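Local coordinates for protein CaaX farnesyltransferase beta subunit Ram1 (Aspergillus fumigatus, PDB 4L9P) that probably forms the peptide-binding half of a zinc-dependent heterodimeric enzyme that transfers a farnesyl group to the cysteine of C-terminal CaaX sequences, at residues K233-D238 against A274-N279; N374-V379 against N399-E404. One frame throughout, in Å; residues are numbered along the deposited sequence. Where two conformers were deposited one is given.

The two contacts illustrate how an alpha-alpha toroid is held together at its surface and in its interior. Contact 1 lies near the periphery, where the turn that follows helix 224-234 meets the loop between helices 251-263 and 288-293; an alanine methyl against the root of a lysine, an asparagine against a proline, and two bridging waters join the backbones. Contact 2 is buried and apolar, with no hydrogen bond between its segments: a tryptophan of helix 375-384 stacks on a tyrosine before helix 403-413. Contacts 1 and 2 share no element, their nearest atoms about 19 Å apart. Away from the zinc and isoprenoid sites, each touches the alpha subunit, contact 1 by packing at D238, contact 2 also by a hydrogen bond.

Contact 1: residues K233-D238 against A274-N279; sequences KLKQPD and AEARQN. With EDO (1,2-ethanediol), chain O.
The backbones of K233-D238 and A274-N279 come nearest at P237 and A276, whose CA atoms lie 5.6 Å apart, and no direct hydrogen bond joins them. A276 points its methyl group at K235, with CB 3.6 Å from K235 CG and touching the K235 carbonyl oxygen as well. The lysine offers its aliphatic root here because CG stands anti to the backbone N (chi1 -179°); a bend at chi2 (71°) then leads the chain away from A276. Its ammonium group is gripped by three carbonyl oxygens, those of G239, F284 and D286, which probably stabilises the positive charge and ties this turn to the approach to helix 288-293.

In the alpha-alpha toroid this is an outer join between the turn that follows helix 224-234 and the loop that follows helix 251-263. Within that loop A276 O accepts a bond from N279 N, part of a short helical turn that brings the asparagine round to P237. The flat amide of N279 then passes obliquely over the proline ring, with OD1 3.5 Å from P237 CG, a van der Waals contact.

Between the segments, two waters supply the polar links. One molecule donates to K235 O at 2.8 Å and accepts from A276 N at 2.9 Å; a second donates to both P237 O and N279 O. On the D238 flank, an ethanediol probably left from crystallisation takes a bond from D238 N through its O1 at 2.9 Å, bent to 137°, while D238 packs on F216 of the alpha subunit.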
loop_
_atom_site.group_PDB
_atom_site.type_symbol
_atom_site.label_atom_id
_atom_site.label_comp_id
_atom_site.label_asym_id
_atom_site.label_seq_id
_atom_site.Cartn_x
_atom_site.Cartn_y
_atom_site.Cartn_z
ATOM N N LYS B 233 -22.458 -5.426 -1.997
ATOM C CA LYS B 233 -22.779 -4.060 -2.392
ATOM C C LYS B 233 -21.582 -3.236 -2.848
ATOM O O LYS B 233 -21.731 -2.207 -3.526
ATOM C CB LYS B 233 -23.533 -3.317 -1.281
ATOM C CG LYS B 233 -24.830 -4.003 -0.920
ATOM C CD LYS B 233 -25.472 -3.288 0.256
ATOM C CE LYS B 233 -26.814 -3.979 0.584
ATOM N NZ LYS B 233 -27.485 -3.309 1.716
ATOM N N LEU B 234 -20.408 -3.653 -2.409
ATOM C CA LEU B 234 -19.177 -2.919 -2.728
ATOM C C LEU B 234 -18.599 -3.281 -4.081
ATOM O O LEU B 234 -17.738 -2.568 -4.596
ATOM C CB LEU B 234 -18.150 -3.155 -1.647
ATOM C CG LEU B 234 -18.631 -2.854 -0.212
ATOM C CD1 LEU B 234 -17.501 -3.089 0.780
ATOM C CD2 LEU B 234 -19.185 -1.421 0.057
ATOM N N LYS B 235 -19.027 -4.423 -4.655
ATOM C CA LYS B 235 -18.464 -4.859 -5.920
ATOM C C LYS B 235 -18.862 -3.888 -7.005
ATOM O O LYS B 235 -20.056 -3.582 -7.156
ATOM C CB LYS B 235 -19.010 -6.285 -6.241
ATOM C CG LYS B 235 -18.477 -6.861 -7.526
ATOM C CD LYS B 235 -16.996 -7.265 -7.451
ATOM C CE LYS B 235 -16.593 -7.965 -8.783
ATOM N NZ LYS B 235 -15.196 -8.426 -8.772
ATOM N N GLN B 236 -17.892 -3.433 -7.789
ATOM C CA GLN B 236 -18.125 -2.434 -8.826
ATOM C C GLN B 236 -18.108 -3.034 -10.225
ATOM O O GLN B 236 -17.521 -4.091 -10.445
ATOM C CB GLN B 236 -17.028 -1.372 -8.771
ATOM C CG GLN B 236 -17.004 -0.619 -7.428
ATOM C CD GLN B 236 -18.394 -0.013 -7.095
ATOM O OE1 GLN B 236 -19.037 -0.325 -6.022
ATOM N NE2 GLN B 236 -18.862 0.817 -7.978
ATOM N N PRO B 237 -18.690 -2.339 -11.219
ATOM C CA PRO B 237 -18.711 -2.883 -12.593
ATOM C C PRO B 237 -17.330 -3.184 -13.154
ATOM O O PRO B 237 -17.192 -4.101 -13.960
ATOM C CB PRO B 237 -19.332 -1.744 -13.400
ATOM C CG PRO B 237 -20.264 -1.113 -12.375
ATOM C CD PRO B 237 -19.479 -1.101 -11.090
ATOM N N ASP B 238 -16.329 -2.398 -12.756
ATOM C CA ASP B 238 -14.981 -2.601 -13.279
ATOM C C ASP B 238 -14.206 -3.719 -12.594
ATOM O O ASP B 238 -13.040 -3.943 -12.921
ATOM C CB ASP B 238 -14.155 -1.301 -13.288
ATOM C CG ASP B 238 -13.726 -0.856 -11.907
ATOM O OD1 ASP B 238 -14.119 -1.467 -10.892
ATOM O OD2 ASP B 238 -12.943 0.107 -11.866
ATOM N N ALA B 274 -27.109 -8.114 -5.716
ATOM C CA ALA B 274 -25.941 -7.267 -5.874
ATOM C C ALA B 274 -26.062 -6.499 -7.184
ATOM O O ALA B 274 -26.350 -7.061 -8.242
ATOM C CB ALA B 274 -24.679 -8.109 -5.864
ATOM N N GLU B 275 -25.813 -5.211 -7.112
ATOM C CA GLU B 275 -25.939 -4.328 -8.268
ATOM C C GLU B 275 -25.015 -4.723 -9.380
ATOM O O GLU B 275 -25.352 -4.600 -10.569
ATOM C CB GLU B 275 -25.647 -2.891 -7.838
ATOM C CG GLU B 275 -26.789 -2.328 -7.046
ATOM C CD GLU B 275 -27.914 -1.823 -7.905
ATOM O OE1 GLU B 275 -27.679 -1.498 -9.078
ATOM O OE2 GLU B 275 -29.035 -1.696 -7.377
ATOM N N ALA B 276 -23.832 -5.211 -8.992
ATOM C CA ALA B 276 -22.852 -5.595 -9.986
ATOM C C ALA B 276 -23.367 -6.691 -10.885
ATOM O O ALA B 276 -22.876 -6.850 -12.027
ATOM C CB ALA B 276 -21.512 -6.017 -9.356
ATOM N N ARG B 277 -24.396 -7.422 -10.447
ATOM C CA ARG B 277 -24.972 -8.455 -11.364
ATOM C C ARG B 277 -25.592 -7.807 -12.594
ATOM O O ARG B 277 -25.698 -8.454 -13.658
ATOM C CB ARG B 277 -25.976 -9.357 -10.644
ATOM C CG ARG B 277 -25.283 -10.362 -9.690
ATOM C CD ARG B 277 -26.374 -11.197 -9.067
ATOM N NE ARG B 277 -25.851 -12.323 -8.308
ATOM C CZ ARG B 277 -25.418 -13.469 -8.848
ATOM N NH1 ARG B 277 -25.525 -13.682 -10.162
ATOM N NH2 ARG B 277 -24.929 -14.412 -8.055
ATOM N N GLN B 278 -26.029 -6.565 -12.472
ATOM C CA GLN B 278 -26.636 -5.873 -13.636
ATOM C C GLN B 278 -25.583 -5.581 -14.705
ATOM O O GLN B 278 -25.930 -5.275 -15.861
ATOM C CB GLN B 278 -27.316 -4.552 -13.257
ATOM C CG GLN B 278 -28.617 -4.669 -12.483
ATOM C CD GLN B 278 -29.653 -5.479 -13.235
ATOM O OE1 GLN B 278 -30.145 -5.108 -14.336
ATOM N NE2 GLN B 278 -29.995 -6.607 -12.644
ATOM N N ASN B 279 -24.307 -5.658 -14.322
ATOM C CA ASN B 279 -23.205 -5.400 -15.230
ATOM C C ASN B 279 -22.523 -6.677 -15.660
ATOM O O ASN B 279 -21.302 -6.666 -16.029
ATOM C CB ASN B 279 -22.183 -4.489 -14.536
ATOM C CG ASN B 279 -22.822 -3.214 -14.017
ATOM O OD1 ASN B 279 -23.100 -3.079 -12.818
ATOM N ND2 ASN B 279 -23.057 -2.266 -14.914
HETATM C C1 EDO O . -16.109 0.926 -11.109
HETATM O O1 EDO O . -16.898 0.366 -12.167
HETATM C C2 EDO O . -16.663 2.173 -10.428
HETATM O O2 EDO O . -18.015 2.231 -9.968
HETATM O O HOH W 1 -22.526 -4.774 -6.468
HETATM O O HOH W 2 -18.919 -4.866 -15.970
#

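Contact 2: residues N374-V379 against N399-E404; sequences NCWPLV and NLYSRE
An aromatic pair, W376 and Y401, joins the first turn of helix 375-384 to the loop leading into helix 403-413 of the alpha-alpha toroid. It is an offset stack: the five-membered ring of W376 and the Y401 ring have centroids 4.3 Å apart and planes inclined by 19°. Y401 CD1 comes down 3.3 Å from W376 CG, and the two side chains run past each other in opposite directions. With CG between the backbone N and the carbonyl carbon (chi1 64°), the Y401 ring is laid against the indole; CB, set by the backbone, makes a CH-pi contact over the same five-membered ring, 4.0 Å from its centroid.

Helix 338-346 packs on the indole too, through L342 and L345, so that it lies between that helix and the loop. At its six-membered end L400 crosses at about a right angle, with CB 3.6 Å from W376 CZ3, while the L400 carbonyl oxygen lies over a face of the indole. The backbone of this loop is fixed by polar partners: Q380 OE1 accepts from L400 N, and N344 of the alpha subunit donates to Y401 O. Next in the chain, S402 is the N-cap of helix 403-413, its OG bonded to G405 N.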
loop_
_atom_site.group_PDB
_atom_site.type_symbol
_atom_site.label_atom_id
_atom_site.label_comp_id
_atom_site.label_asym_id
_atom_site.label_seq_id
_atom_site.Cartn_x
_atom_site.Cartn_y
_atom_site.Cartn_z
ATOM N N ASN B 374 6.748 -7.872 2.442
ATOM C CA ASN B 374 5.914 -9.040 2.214
ATOM C C ASN B 374 5.441 -9.173 0.786
ATOM O O ASN B 374 4.821 -10.210 0.438
ATOM C CB ASN B 374 4.755 -9.109 3.217
ATOM C CG ASN B 374 5.178 -9.854 4.487
ATOM O OD1 ASN B 374 5.865 -10.915 4.382
ATOM N ND2 ASN B 374 4.738 -9.394 5.655
ATOM N N CYS B 375 5.777 -8.199 -0.092
ATOM C CA CYS B 375 5.643 -8.505 -1.524
ATOM C C CYS B 375 6.656 -9.568 -1.938
ATOM O O CYS B 375 6.412 -10.331 -2.903
ATOM C CB CYS B 375 5.903 -7.302 -2.425
ATOM S SG CYS B 375 4.544 -6.077 -2.354
ATOM N N TRP B 376 7.802 -9.637 -1.249
ATOM C CA TRP B 376 8.867 -10.529 -1.721
ATOM C C TRP B 376 8.525 -12.033 -1.700
ATOM O O TRP B 376 8.779 -12.724 -2.696
ATOM C CB TRP B 376 10.205 -10.245 -1.001
ATOM C CG TRP B 376 10.816 -8.977 -1.576
ATOM C CD1 TRP B 376 10.989 -7.728 -0.938
ATOM C CD2 TRP B 376 11.311 -8.799 -2.926
ATOM N NE1 TRP B 376 11.585 -6.829 -1.822
ATOM C CE2 TRP B 376 11.786 -7.444 -3.033
ATOM C CE3 TRP B 376 11.393 -9.641 -4.048
ATOM C CZ2 TRP B 376 12.344 -6.934 -4.202
ATOM C CZ3 TRP B 376 11.917 -9.107 -5.258
ATOM C CH2 TRP B 376 12.396 -7.774 -5.301
ATOM N N PRO B 377 7.942 -12.551 -0.598
ATOM C CA PRO B 377 7.572 -13.984 -0.662
ATOM C C PRO B 377 6.538 -14.238 -1.750
ATOM O O PRO B 377 6.543 -15.357 -2.316
ATOM C CB PRO B 377 6.957 -14.272 0.726
ATOM C CG PRO B 377 7.349 -13.129 1.619
ATOM C CD PRO B 377 7.780 -11.954 0.743
ATOM N N LEU B 378 5.676 -13.260 -2.021
ATOM C CA LEU B 378 4.640 -13.466 -3.056
ATOM C C LEU B 378 5.305 -13.512 -4.427
ATOM O O LEU B 378 5.034 -14.431 -5.238
ATOM C CB LEU B 378 3.597 -12.318 -3.035
ATOM C CG LEU B 378 2.927 -12.206 -1.663
ATOM C CD1 LEU B 378 1.916 -10.996 -1.699
ATOM C CD2 LEU B 378 2.225 -13.469 -1.170
ATOM N N VAL B 379 6.202 -12.547 -4.729
ATOM C CA VAL B 379 6.842 -12.527 -6.050
ATOM C C VAL B 379 7.777 -13.754 -6.163
ATOM O O VAL B 379 7.866 -14.423 -7.211
ATOM C CB VAL B 379 7.624 -11.204 -6.252
ATOM C CG1 VAL B 379 8.582 -11.265 -7.526
ATOM C CG2 VAL B 379 6.578 -10.055 -6.378
ATOM N N ASN B 399 16.140 -14.908 -1.899
ATOM C CA ASN B 399 15.682 -13.568 -1.563
ATOM C C ASN B 399 16.312 -12.600 -2.498
ATOM O O ASN B 399 17.540 -12.590 -2.632
ATOM C CB ASN B 399 16.062 -13.253 -0.131
ATOM C CG ASN B 399 15.400 -14.184 0.800
ATOM O OD1 ASN B 399 14.147 -14.282 0.761
ATOM N ND2 ASN B 399 16.199 -14.949 1.596
ATOM N N LEU B 400 15.490 -11.811 -3.175
ATOM C CA LEU B 400 15.956 -10.899 -4.199
ATOM C C LEU B 400 16.194 -9.459 -3.712
ATOM O O LEU B 400 16.376 -8.583 -4.520
ATOM C CB LEU B 400 14.996 -10.947 -5.417
ATOM C CG LEU B 400 14.980 -12.341 -6.102
ATOM C CD1 LEU B 400 13.977 -12.271 -7.283
ATOM C CD2 LEU B 400 16.347 -12.793 -6.581
ATOM N N TYR B 401 16.173 -9.250 -2.402
ATOM C CA TYR B 401 16.405 -7.974 -1.744
ATOM C C TYR B 401 17.424 -8.282 -0.623
ATOM O O TYR B 401 17.807 -9.444 -0.418
ATOM C CB TYR B 401 15.111 -7.390 -1.121
ATOM C CG TYR B 401 14.558 -8.247 -0.016
ATOM C CD1 TYR B 401 13.861 -9.405 -0.265
ATOM C CD2 TYR B 401 14.721 -7.841 1.304
ATOM C CE1 TYR B 401 13.363 -10.210 0.770
ATOM C CE2 TYR B 401 14.193 -8.617 2.368
ATOM C CZ TYR B 401 13.509 -9.796 2.102
ATOM O OH TYR B 401 13.026 -10.539 3.192
ATOM N N SER B 402 17.843 -7.244 0.105
ATOM C CA SER B 402 18.820 -7.392 1.185
ATOM C C SER B 402 18.128 -7.544 2.528
ATOM O O SER B 402 17.661 -6.558 3.135
ATOM C CB SER B 402 19.776 -6.171 1.207
ATOM O OG SER B 402 20.631 -6.291 2.351
ATOM N N ARG B 403 18.129 -8.769 3.058
ATOM C CA ARG B 403 17.605 -8.979 4.406
ATOM C C ARG B 403 18.462 -8.268 5.456
ATOM O O ARG B 403 17.935 -7.731 6.438
ATOM C CB ARG B 403 17.506 -10.490 4.721
ATOM C CG ARG B 403 16.407 -11.222 3.923
ATOM C CD ARG B 403 16.270 -12.745 4.431
ATOM N NE ARG B 403 17.461 -13.520 4.316
ATOM C CZ ARG B 403 18.043 -14.170 5.306
ATOM N NH1 ARG B 403 17.505 -14.248 6.565
ATOM N NH2 ARG B 403 19.145 -14.839 5.024
ATOM N N GLU B 404 19.768 -8.221 5.219
ATOM C CA GLU B 404 20.666 -7.521 6.140
ATOM C C GLU B 404 20.241 -6.041 6.210
ATOM O O GLU B 404 20.139 -5.493 7.296
ATOM C CB GLU B 404 22.121 -7.600 5.618
ATOM C CG GLU B 404 23.055 -6.709 6.432
ATOM C CD GLU B 404 24.533 -6.822 6.100
ATOM O OE1 GLU B 404 24.860 -7.506 5.112
ATOM O OE2 GLU B 404 25.342 -6.290 6.901
#